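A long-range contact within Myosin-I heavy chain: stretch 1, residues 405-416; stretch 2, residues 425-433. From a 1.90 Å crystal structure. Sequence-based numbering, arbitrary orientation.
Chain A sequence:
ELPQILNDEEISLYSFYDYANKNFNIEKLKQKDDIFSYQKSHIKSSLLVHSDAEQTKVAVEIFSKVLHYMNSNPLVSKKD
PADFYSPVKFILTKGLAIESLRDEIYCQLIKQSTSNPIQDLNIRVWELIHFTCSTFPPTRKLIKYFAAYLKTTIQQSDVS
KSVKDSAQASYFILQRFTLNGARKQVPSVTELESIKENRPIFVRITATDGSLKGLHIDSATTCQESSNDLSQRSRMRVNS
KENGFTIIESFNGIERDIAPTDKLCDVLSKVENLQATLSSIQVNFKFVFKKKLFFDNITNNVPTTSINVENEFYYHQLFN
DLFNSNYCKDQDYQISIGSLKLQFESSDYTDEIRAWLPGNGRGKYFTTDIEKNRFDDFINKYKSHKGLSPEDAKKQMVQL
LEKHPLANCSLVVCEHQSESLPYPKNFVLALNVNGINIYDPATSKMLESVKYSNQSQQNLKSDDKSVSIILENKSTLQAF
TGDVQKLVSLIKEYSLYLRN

Stretch 1 (405-416) PLANCSLVVCEH
Stretch 2, residues 425-433: KNFVLALNV

Neighbouring antiparallel strands illustrate a general principle of packing: backbone hydrogen bonds define the register, and side chains fit bump to hollow on each face of the sheet. In the heavy chain of this myosin, the strand that begins at Ser410 runs against strand 426-432 with an angle of 152° between their N-to-C directions and a closest axial approach of 4.7 Å. Both strands keep extended backbones, from Ser410 at phi/psi -81/123 to Phe427 at -148/177, and together the two stretches bury 809 Å².

The register pairs Ser410 with Leu431, Leu411 with Ala430, Val412 with Leu429, Val413 with Val428, Cys414 with Phe427 and Glu415 with Asn426. Hydrogen-bonded pairs alternate with non-hydrogen-bonded ones. Ser410 N to Leu431 O and Leu431 N to Ser410 O are both 2.8 Å; Val412 N to Leu429 O is 2.9 Å, and Leu429 N to Val412 O is 2.8 Å. The ladder widens slightly at the next rung, where Cys414 N lies 3.0 Å from Phe427 O and Phe427 N lies 3.1 Å from Cys414 O; the CA atoms of Cys414 and Phe427 are 5.5 Å apart. A final bond joins His416 N to Lys425 O at 3.0 Å, and the same carbonyl receives a short CA-H...O contact, Glu415 CA to Lys425 O at 2.9 Å.

One face bears Ser410, Val412, Cys414, Phe427, Leu429 and Leu431. Phe427 (chi1 57°, p; chi2 -81°) projects CB to this face, and the end of its side chain comes nearer to the partner strand, offering a flat surface to Cys414. Cys414 CB sits over one ring face, 3.8 Å from the Phe427 ring centroid and 3.5 Å from Phe427 CE2. With chi1 m, the sulfur reaches the next side chain, Cys414 SG lying 3.7 Å from Leu429 CG, so this small residue touches both larger neighbours. Leu429 (m, t) also meets Val412 (t), CB to CB at 4.3 Å, while Val412 CG2 approaches Leu431 CD1 at 4.4 Å; Leu431 is m, p. At the ring's edge lies His416 N, 3.6 Å from Phe427 CE1. The His416 side chain (chi1 79°, chi2 84°) brings CD2 to 3.7 Å from Phe427 CE1, with the two ring planes oblique at 46°.

The other face bears Leu411, Val413 (t), Glu415 (p, t), Asn426, Val428 (t) and Ala430. Here larger groups gather round the short side chain of Ala430: Leu406 CD2 approaches Ala430 CB at 3.9 Å, Cys409 CB at 3.8 Å and Leu411 CD2 at 4.0 Å; both leucines are m, t. Leu411 CD2 also lies 4.4 Å from Val428 CG1. A type II turn spans Leu406 to Cys409, with a weak 3.4 Å bond from Cys409 N to Leu406 O; the Leu406 side chain starts sideways, but its end comes nearer to stretch 2. Cys409 (m) places SG 3.5 Å from Asn432 ND2. At the opposite end, a water bridges Cys414 O at 3.1 Å and Asn426 OD1 at 2.8 Å.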

# COMPACT_ATOMS: atom_id res chain seq x y z
N PRO A 405 28.46 -9.70 5.80
CA PRO A 405 28.53 -8.24 5.94
C PRO A 405 27.16 -7.54 5.86
O PRO A 405 26.97 -6.51 6.50
CB PRO A 405 29.40 -7.81 4.74
CG PRO A 405 30.26 -8.97 4.49
CD PRO A 405 29.44 -10.20 4.82
N LEU A 406 26.23 -8.09 5.09
CA LEU A 406 24.94 -7.42 4.86
C LEU A 406 23.85 -7.82 5.86
O LEU A 406 22.72 -7.31 5.79
CB LEU A 406 24.45 -7.68 3.43
CG LEU A 406 25.33 -7.11 2.32
CD1 LEU A 406 24.70 -7.37 0.98
CD2 LEU A 406 25.56 -5.62 2.52
N ALA A 407 24.18 -8.72 6.78
CA ALA A 407 23.23 -9.09 7.83
C ALA A 407 22.83 -7.89 8.66
O ALA A 407 23.67 -7.07 9.01
CB ALA A 407 23.81 -10.19 8.73
N ASN A 408 21.54 -7.78 8.97
CA ASN A 408 21.07 -6.73 9.87
C ASN A 408 21.19 -5.31 9.29
O ASN A 408 21.32 -4.34 10.03
CB ASN A 408 21.77 -6.84 11.22
CG ASN A 408 21.57 -8.20 11.85
OD1 ASN A 408 20.44 -8.68 11.96
ND2 ASN A 408 22.66 -8.84 12.25
N CYS A 409 21.13 -5.22 7.97
CA CYS A 409 21.17 -3.93 7.28
C CYS A 409 19.97 -3.78 6.36
O CYS A 409 19.54 -4.74 5.74
CB CYS A 409 22.42 -3.85 6.39
SG CYS A 409 23.99 -3.80 7.29
N SER A 410 19.47 -2.55 6.23
CA SER A 410 18.47 -2.22 5.22
C SER A 410 19.21 -2.01 3.90
O SER A 410 20.10 -1.17 3.82
CB SER A 410 17.72 -0.94 5.60
OG SER A 410 17.29 -0.98 6.96
N LEU A 411 18.84 -2.77 2.87
CA LEU A 411 19.63 -2.84 1.65
C LEU A 411 19.00 -2.04 0.52
O LEU A 411 17.78 -2.08 0.33
CB LEU A 411 19.80 -4.29 1.21
CG LEU A 411 20.44 -5.23 2.23
CD1 LEU A 411 20.61 -6.61 1.63
CD2 LEU A 411 21.78 -4.65 2.71
N VAL A 412 19.83 -1.32 -0.22
CA VAL A 412 19.37 -0.53 -1.37
C VAL A 412 20.39 -0.65 -2.50
O VAL A 412 21.57 -0.34 -2.32
CB VAL A 412 19.21 0.96 -1.01
CG1 VAL A 412 18.67 1.74 -2.21
CG2 VAL A 412 18.29 1.14 0.20
N VAL A 413 19.94 -1.09 -3.67
CA VAL A 413 20.81 -1.21 -4.84
C VAL A 413 20.94 0.16 -5.51
O VAL A 413 19.93 0.79 -5.85
CB VAL A 413 20.27 -2.23 -5.86
CG1 VAL A 413 21.14 -2.28 -7.12
CG2 VAL A 413 20.16 -3.61 -5.23
N CYS A 414 22.18 0.62 -5.71
CA CYS A 414 22.42 1.94 -6.26
C CYS A 414 23.46 1.95 -7.37
O CYS A 414 24.20 0.99 -7.58
CB CYS A 414 22.88 2.92 -5.17
SG CYS A 414 21.78 3.11 -3.78
N GLU A 415 23.52 3.08 -8.06
CA GLU A 415 24.64 3.36 -8.95
C GLU A 415 24.93 4.85 -8.92
O GLU A 415 24.11 5.65 -8.46
CB GLU A 415 24.33 2.88 -10.36
CG GLU A 415 23.15 3.56 -11.02
CD GLU A 415 22.71 2.83 -12.28
OE1 GLU A 415 22.66 1.58 -12.26
OE2 GLU A 415 22.43 3.50 -13.30
N HIS A 416 26.11 5.24 -9.37
CA HIS A 416 26.45 6.65 -9.42
C HIS A 416 27.15 6.95 -10.75
O HIS A 416 27.58 6.04 -11.46
CB HIS A 416 27.32 7.06 -8.23
CG HIS A 416 28.76 6.69 -8.37
ND1 HIS A 416 29.67 7.48 -9.05
CD2 HIS A 416 29.46 5.62 -7.93
CE1 HIS A 416 30.86 6.91 -9.02
NE2 HIS A 416 30.76 5.77 -8.35
N LYS A 425 30.85 2.01 -10.01
CA LYS A 425 29.60 2.57 -10.51
C LYS A 425 28.40 1.92 -9.86
O LYS A 425 27.40 2.59 -9.56
CB LYS A 425 29.49 2.39 -12.03
CG LYS A 425 28.04 2.39 -12.52
CD LYS A 425 27.91 2.16 -14.02
CE LYS A 425 26.45 2.04 -14.41
NZ LYS A 425 26.26 1.76 -15.86
N ASN A 426 28.48 0.61 -9.66
CA ASN A 426 27.41 -0.13 -9.02
C ASN A 426 27.81 -0.49 -7.61
O ASN A 426 28.88 -1.05 -7.38
CB ASN A 426 27.07 -1.39 -9.82
CG ASN A 426 26.73 -1.09 -11.26
OD1 ASN A 426 25.58 -0.78 -11.60
ND2 ASN A 426 27.73 -1.18 -12.13
N PHE A 427 26.96 -0.13 -6.65
CA PHE A 427 27.25 -0.42 -5.26
C PHE A 427 25.94 -0.66 -4.51
O PHE A 427 24.85 -0.55 -5.08
CB PHE A 427 28.03 0.74 -4.63
CG PHE A 427 27.32 2.07 -4.72
CD1 PHE A 427 27.37 2.82 -5.89
CD2 PHE A 427 26.58 2.56 -3.65
CE1 PHE A 427 26.72 4.04 -5.98
CE2 PHE A 427 25.92 3.77 -3.73
CZ PHE A 427 25.98 4.52 -4.90
N VAL A 428 26.07 -0.99 -3.24
CA VAL A 428 24.90 -1.22 -2.39
C VAL A 428 25.02 -0.23 -1.25
O VAL A 428 26.11 0.01 -0.73
CB VAL A 428 24.91 -2.66 -1.84
CG1 VAL A 428 23.94 -2.82 -0.65
CG2 VAL A 428 24.59 -3.67 -2.95
N LEU A 429 23.91 0.42 -0.90
CA LEU A 429 23.87 1.14 0.37
C LEU A 429 23.28 0.20 1.40
O LEU A 429 22.17 -0.32 1.24
CB LEU A 429 23.06 2.42 0.26
CG LEU A 429 23.68 3.52 -0.60
CD1 LEU A 429 22.86 4.80 -0.56
CD2 LEU A 429 25.12 3.79 -0.12
N ALA A 430 24.05 -0.07 2.45
CA ALA A 430 23.58 -0.91 3.54
C ALA A 430 23.41 -0.02 4.76
O ALA A 430 24.40 0.45 5.34
CB ALA A 430 24.59 -2.02 3.81
N LEU A 431 22.16 0.26 5.13
CA LEU A 431 21.90 1.19 6.23
C LEU A 431 21.55 0.46 7.54
O LEU A 431 20.74 -0.47 7.56
CB LEU A 431 20.80 2.21 5.88
CG LEU A 431 21.07 3.20 4.74
CD1 LEU A 431 20.94 2.50 3.40
CD2 LEU A 431 20.13 4.39 4.81
N ASN A 432 22.18 0.89 8.62
CA ASN A 432 21.88 0.35 9.94
C ASN A 432 22.08 1.46 10.97
O ASN A 432 22.29 2.61 10.58
CB ASN A 432 22.74 -0.89 10.25
CG ASN A 432 24.23 -0.61 10.13
OD1 ASN A 432 24.67 0.51 10.34
ND2 ASN A 432 25.00 -1.63 9.80
N VAL A 433 22.01 1.14 12.25
CA VAL A 433 22.14 2.18 13.27
C VAL A 433 23.54 2.80 13.29
O VAL A 433 23.73 3.88 13.83
CB VAL A 433 21.80 1.66 14.69
CG1 VAL A 433 20.31 1.26 14.76
CG2 VAL A 433 22.72 0.51 15.07
O HOH W 1 23.45 -1.02 -9.78